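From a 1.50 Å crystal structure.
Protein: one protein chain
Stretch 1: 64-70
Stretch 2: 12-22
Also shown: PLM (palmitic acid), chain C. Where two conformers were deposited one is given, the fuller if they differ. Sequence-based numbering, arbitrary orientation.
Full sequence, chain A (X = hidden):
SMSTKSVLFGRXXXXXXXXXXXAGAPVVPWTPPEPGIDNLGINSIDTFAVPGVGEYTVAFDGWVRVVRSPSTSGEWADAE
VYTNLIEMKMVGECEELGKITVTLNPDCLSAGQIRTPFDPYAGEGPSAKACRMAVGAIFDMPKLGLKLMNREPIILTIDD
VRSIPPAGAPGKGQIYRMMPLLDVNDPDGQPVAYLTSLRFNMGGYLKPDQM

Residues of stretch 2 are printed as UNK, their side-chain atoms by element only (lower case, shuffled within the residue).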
# COMPACT_ATOMS: atom_id res chain seq x y z
N VAL A 64 -10.67 -17.38 5.26
CA VAL A 64 -10.49 -16.14 5.98
C VAL A 64 -11.66 -15.97 6.93
O VAL A 64 -12.77 -16.47 6.70
CB VAL A 64 -10.38 -14.91 5.05
CG1 VAL A 64 -9.11 -14.97 4.22
CG2 VAL A 64 -11.61 -14.82 4.15
N ARG A 65 -11.41 -15.25 8.02
CA ARG A 65 -12.44 -14.82 8.97
C ARG A 65 -12.38 -13.29 8.99
O ARG A 65 -11.34 -12.70 9.30
CB ARG A 65 -12.19 -15.44 10.33
CG ARG A 65 -12.28 -16.98 10.29
CD ARG A 65 -12.13 -17.64 11.65
NE ARG A 65 -13.17 -17.15 12.54
CZ ARG A 65 -12.93 -16.50 13.67
NH1 ARG A 65 -11.69 -16.30 14.08
NH2 ARG A 65 -13.94 -16.07 14.41
N VAL A 66 -13.50 -12.65 8.63
CA VAL A 66 -13.57 -11.21 8.44
C VAL A 66 -14.71 -10.68 9.29
O VAL A 66 -15.87 -11.06 9.09
CB VAL A 66 -13.78 -10.83 6.97
CG1 VAL A 66 -13.93 -9.33 6.81
CG2 VAL A 66 -12.64 -11.37 6.10
N VAL A 67 -14.39 -9.80 10.25
CA VAL A 67 -15.43 -9.15 11.04
C VAL A 67 -15.91 -7.90 10.31
O VAL A 67 -15.11 -7.14 9.73
CB VAL A 67 -14.95 -8.81 12.47
CG1 VAL A 67 -13.79 -7.84 12.44
CG2 VAL A 67 -16.11 -8.24 13.28
N ARG A 68 -17.22 -7.69 10.34
CA ARG A 68 -17.86 -6.51 9.77
C ARG A 68 -18.41 -5.63 10.88
O ARG A 68 -18.99 -6.13 11.86
CB ARG A 68 -19.02 -6.90 8.85
CG ARG A 68 -18.62 -7.49 7.52
CD ARG A 68 -19.84 -7.95 6.69
NE ARG A 68 -20.37 -9.24 7.12
CZ ARG A 68 -21.37 -9.40 7.98
NH1 ARG A 68 -21.99 -8.36 8.51
NH2 ARG A 68 -21.76 -10.63 8.30
N SER A 69 -18.24 -4.32 10.72
CA SER A 69 -18.90 -3.37 11.59
C SER A 69 -20.39 -3.41 11.28
O SER A 69 -20.80 -3.93 10.24
CB SER A 69 -18.38 -1.96 11.30
OG SER A 69 -18.82 -1.50 10.02
N PRO A 70 -21.23 -2.82 12.12
CA PRO A 70 -22.60 -2.56 11.70
C PRO A 70 -22.57 -1.65 10.48
O PRO A 70 -21.66 -0.83 10.32
CB PRO A 70 -23.24 -1.85 12.91
CG PRO A 70 -22.08 -1.31 13.69
CD PRO A 70 -20.95 -2.28 13.47
N UNK A 12 -9.97 -0.01 13.18
CA UNK A 12 -10.35 -1.16 14.01
C UNK A 12 -11.86 -1.37 14.07
O UNK A 12 -12.64 -0.42 14.10
c UNK A 12 -9.19 0.98 13.94
c UNK A 12 -8.70 0.19 15.12
c UNK A 12 -9.77 -0.83 15.39
N UNK A 13 -12.25 -2.64 14.09
CA UNK A 13 -13.64 -3.07 14.20
C UNK A 13 -13.75 -4.04 15.36
O UNK A 13 -12.92 -4.95 15.49
c UNK A 13 -14.09 -2.73 11.74
c UNK A 13 -15.49 -4.34 13.07
c UNK A 13 -14.11 -3.74 12.89
N UNK A 14 -14.77 -3.86 16.19
CA UNK A 14 -14.96 -4.70 17.36
C UNK A 14 -15.42 -6.09 16.97
O UNK A 14 -16.23 -6.25 16.05
c UNK A 14 -15.98 -4.06 18.29
o UNK A 14 -16.44 -3.10 20.97
c UNK A 14 -16.42 -4.95 19.44
n UNK A 14 -18.09 -4.62 21.17
c UNK A 14 -16.99 -4.14 20.60
N UNK A 15 -14.91 -7.09 17.68
CA UNK A 15 -15.37 -8.46 17.51
C UNK A 15 -16.17 -8.95 18.71
O UNK A 15 -16.96 -9.88 18.58
c UNK A 15 -13.38 -9.06 16.09
o UNK A 15 -13.37 -9.47 18.46
c UNK A 15 -14.20 -9.44 17.31
N UNK A 16 -15.93 -8.39 19.90
CA UNK A 16 -16.66 -8.83 21.08
C UNK A 16 -18.15 -8.67 20.86
O UNK A 16 -18.61 -7.61 20.40
c UNK A 16 -14.96 -8.51 22.94
c UNK A 16 -16.23 -8.01 22.29
o UNK A 16 -16.32 -10.21 23.91
o UNK A 16 -14.15 -10.55 23.85
c UNK A 16 -15.16 -9.85 23.62
N UNK A 17 -18.90 -9.72 21.17
CA UNK A 17 -20.34 -9.71 21.01
C UNK A 17 -20.83 -9.85 19.58
O UNK A 17 -22.04 -9.75 19.35
N UNK A 18 -19.94 -10.05 18.62
CA UNK A 18 -20.29 -10.16 17.21
C UNK A 18 -20.35 -11.64 16.84
O UNK A 18 -19.34 -12.35 17.01
c UNK A 18 -19.71 -9.50 14.86
c UNK A 18 -19.30 -9.41 16.32
c UNK A 18 -19.19 -7.95 16.77
N UNK A 19 -21.48 -12.16 16.36
CA UNK A 19 -21.58 -13.60 16.11
C UNK A 19 -20.84 -14.02 14.85
O UNK A 19 -20.75 -13.29 13.86
c UNK A 19 -23.57 -12.54 15.36
c UNK A 19 -23.08 -13.83 15.94
c UNK A 19 -22.74 -11.46 16.03
N UNK A 20 -20.32 -15.24 14.90
CA UNK A 20 -19.79 -15.87 13.71
C UNK A 20 -20.93 -16.29 12.78
O UNK A 20 -22.03 -16.66 13.21
c UNK A 20 -17.58 -16.72 14.54
n UNK A 20 -17.38 -16.54 15.85
o UNK A 20 -16.70 -16.52 13.71
c UNK A 20 -18.98 -17.09 14.12
N UNK A 21 -20.64 -16.22 11.48
CA UNK A 21 -21.55 -16.65 10.43
C UNK A 21 -20.89 -17.79 9.68
O UNK A 21 -19.73 -17.69 9.25
c UNK A 21 -21.89 -15.49 9.48
c UNK A 21 -22.98 -15.91 8.51
c UNK A 21 -22.31 -14.25 10.26
N UNK A 22 -21.63 -18.89 9.53
CA UNK A 22 -21.14 -20.11 8.91
C UNK A 22 -22.09 -20.54 7.80
O UNK A 22 -23.14 -19.93 7.57
c UNK A 22 -21.08 -21.24 9.94
c UNK A 22 -18.78 -21.00 10.91
c UNK A 22 -20.65 -20.65 12.33
c UNK A 22 -18.45 -20.44 13.19
c UNK A 22 -19.82 -20.38 13.39
c UNK A 22 -17.93 -20.74 11.96
o UNK A 22 -17.62 -20.18 14.26
c UNK A 22 -20.15 -20.96 11.08
C1 PLM C . -16.98 -9.41 4.07
O1 PLM C . -16.71 -10.40 4.88
O2 PLM C . -18.09 -8.96 3.91
C2 PLM C . -15.78 -8.88 3.35
C3 PLM C . -14.91 -9.91 2.68
C4 PLM C . -13.80 -9.20 1.97
C5 PLM C . -12.53 -9.97 1.88
C6 PLM C . -11.43 -9.16 1.24
C7 PLM C . -10.64 -9.98 0.27
C8 PLM C . -10.22 -11.31 0.85
C9 PLM C . -9.29 -11.19 2.03
CA PLM C . -7.84 -11.25 1.61
CB PLM C . -7.41 -12.68 1.33
CC PLM C . -6.01 -12.94 1.81
CD PLM C . -4.97 -13.07 0.73
CE PLM C . -3.62 -12.66 1.24
CF PLM C . -2.45 -13.19 0.47
CG PLM C . -1.15 -12.76 1.05
O HOH W 1 -18.73 -5.30 14.51
O HOH W 2 -14.81 -15.43 17.31

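At position 12, three carbons close a ring onto the backbone nitrogen, which identifies Pro12; it lies beyond reach of stretch 1. Position 13 carries three carbons, one bearing the other two, so the side chain forks at CB with no polar atom. Its CA-to-CB bond points toward stretch 1, and one methyl packs over the backbone where Arg68 passes into Ser69. This is Val13, with chi1 in t; its CG1 lies 3.6 Å from Ser69 N and 3.9 Å from Val67 CG1.

Position 14 has three carbons in a row, the third carrying one oxygen and one nitrogen. The carboxamide leads away from stretch 1, and the contact is left to the backbone, whose O lies 3.4 Å from Val67 CG2. The residue is Gln14, modelled here in one of two deposited conformers, and its NE2 donates a hydrogen bond of 3.1 Å to the backbone O of position 16.

At position 15, CB carries one oxygen and one carbon, the branched hydroxyl pattern of threonine. The methyl of Thr15, CG2, rests 3.9 Å from Val67 CG1. Position 16 shows three carbons, the third bearing two oxygens; this carboxylate belongs to Glu16, an exposed residue that makes no contact with the strand. Position 17 has no side-chain atoms and is Gly17. Its phi of 76° favours glycine by itself, and it occupies the third place of a type II turn that starts at Thr15.

Position 18 again has one carbon carrying two, and its CA-to-CB bond points toward stretch 1. This is Val18, whose CG1 approaches Val67 CG2 to 4.1 Å. Its backbone N donates to Thr15 O at 3.0 Å, closing the turn. Position 19 has three carbons in a ring onto its own nitrogen, and is Pro19, outside the contact.

Position 20 holds two carbons, the second carrying one oxygen and one nitrogen, a short amide whose end comes nearer to stretch 1 than its sideways CB suggests. It is Asn20: OD1 accepts a nearly straight hydrogen bond from Arg65 NH2 (2.9 Å, 175°), lying near the guanidinium plane. Water 2 accepts from both Asn20 ND2 (3.2 Å) and Arg65 NH2 (3.1 Å). Position 21, three carbons forked at CB, is Val21; its CG2 sits 4.2 Å from Arg68 NH2. Position 22 has one carbon leading to a six-carbon ring with an oxygen, thus Tyr22, whose OH comes no closer to stretch 1 than 5.5 Å, from Arg65 NH2.

The contact centres on Val67, which points toward stretch 2 and is met by Val13, Thr15 and Val18, with the turn bringing the last of these back to the same side chain. No direct backbone hydrogen bond joins the stretches; instead, water 1 donates to Gln14 O (3.1 Å) and Arg68 O (2.8 Å). The Arg65-Asn20 bond adds a directional polar tie to this small apolar cluster.

Stretch 2 (12-22) PVQTEGVPNVY
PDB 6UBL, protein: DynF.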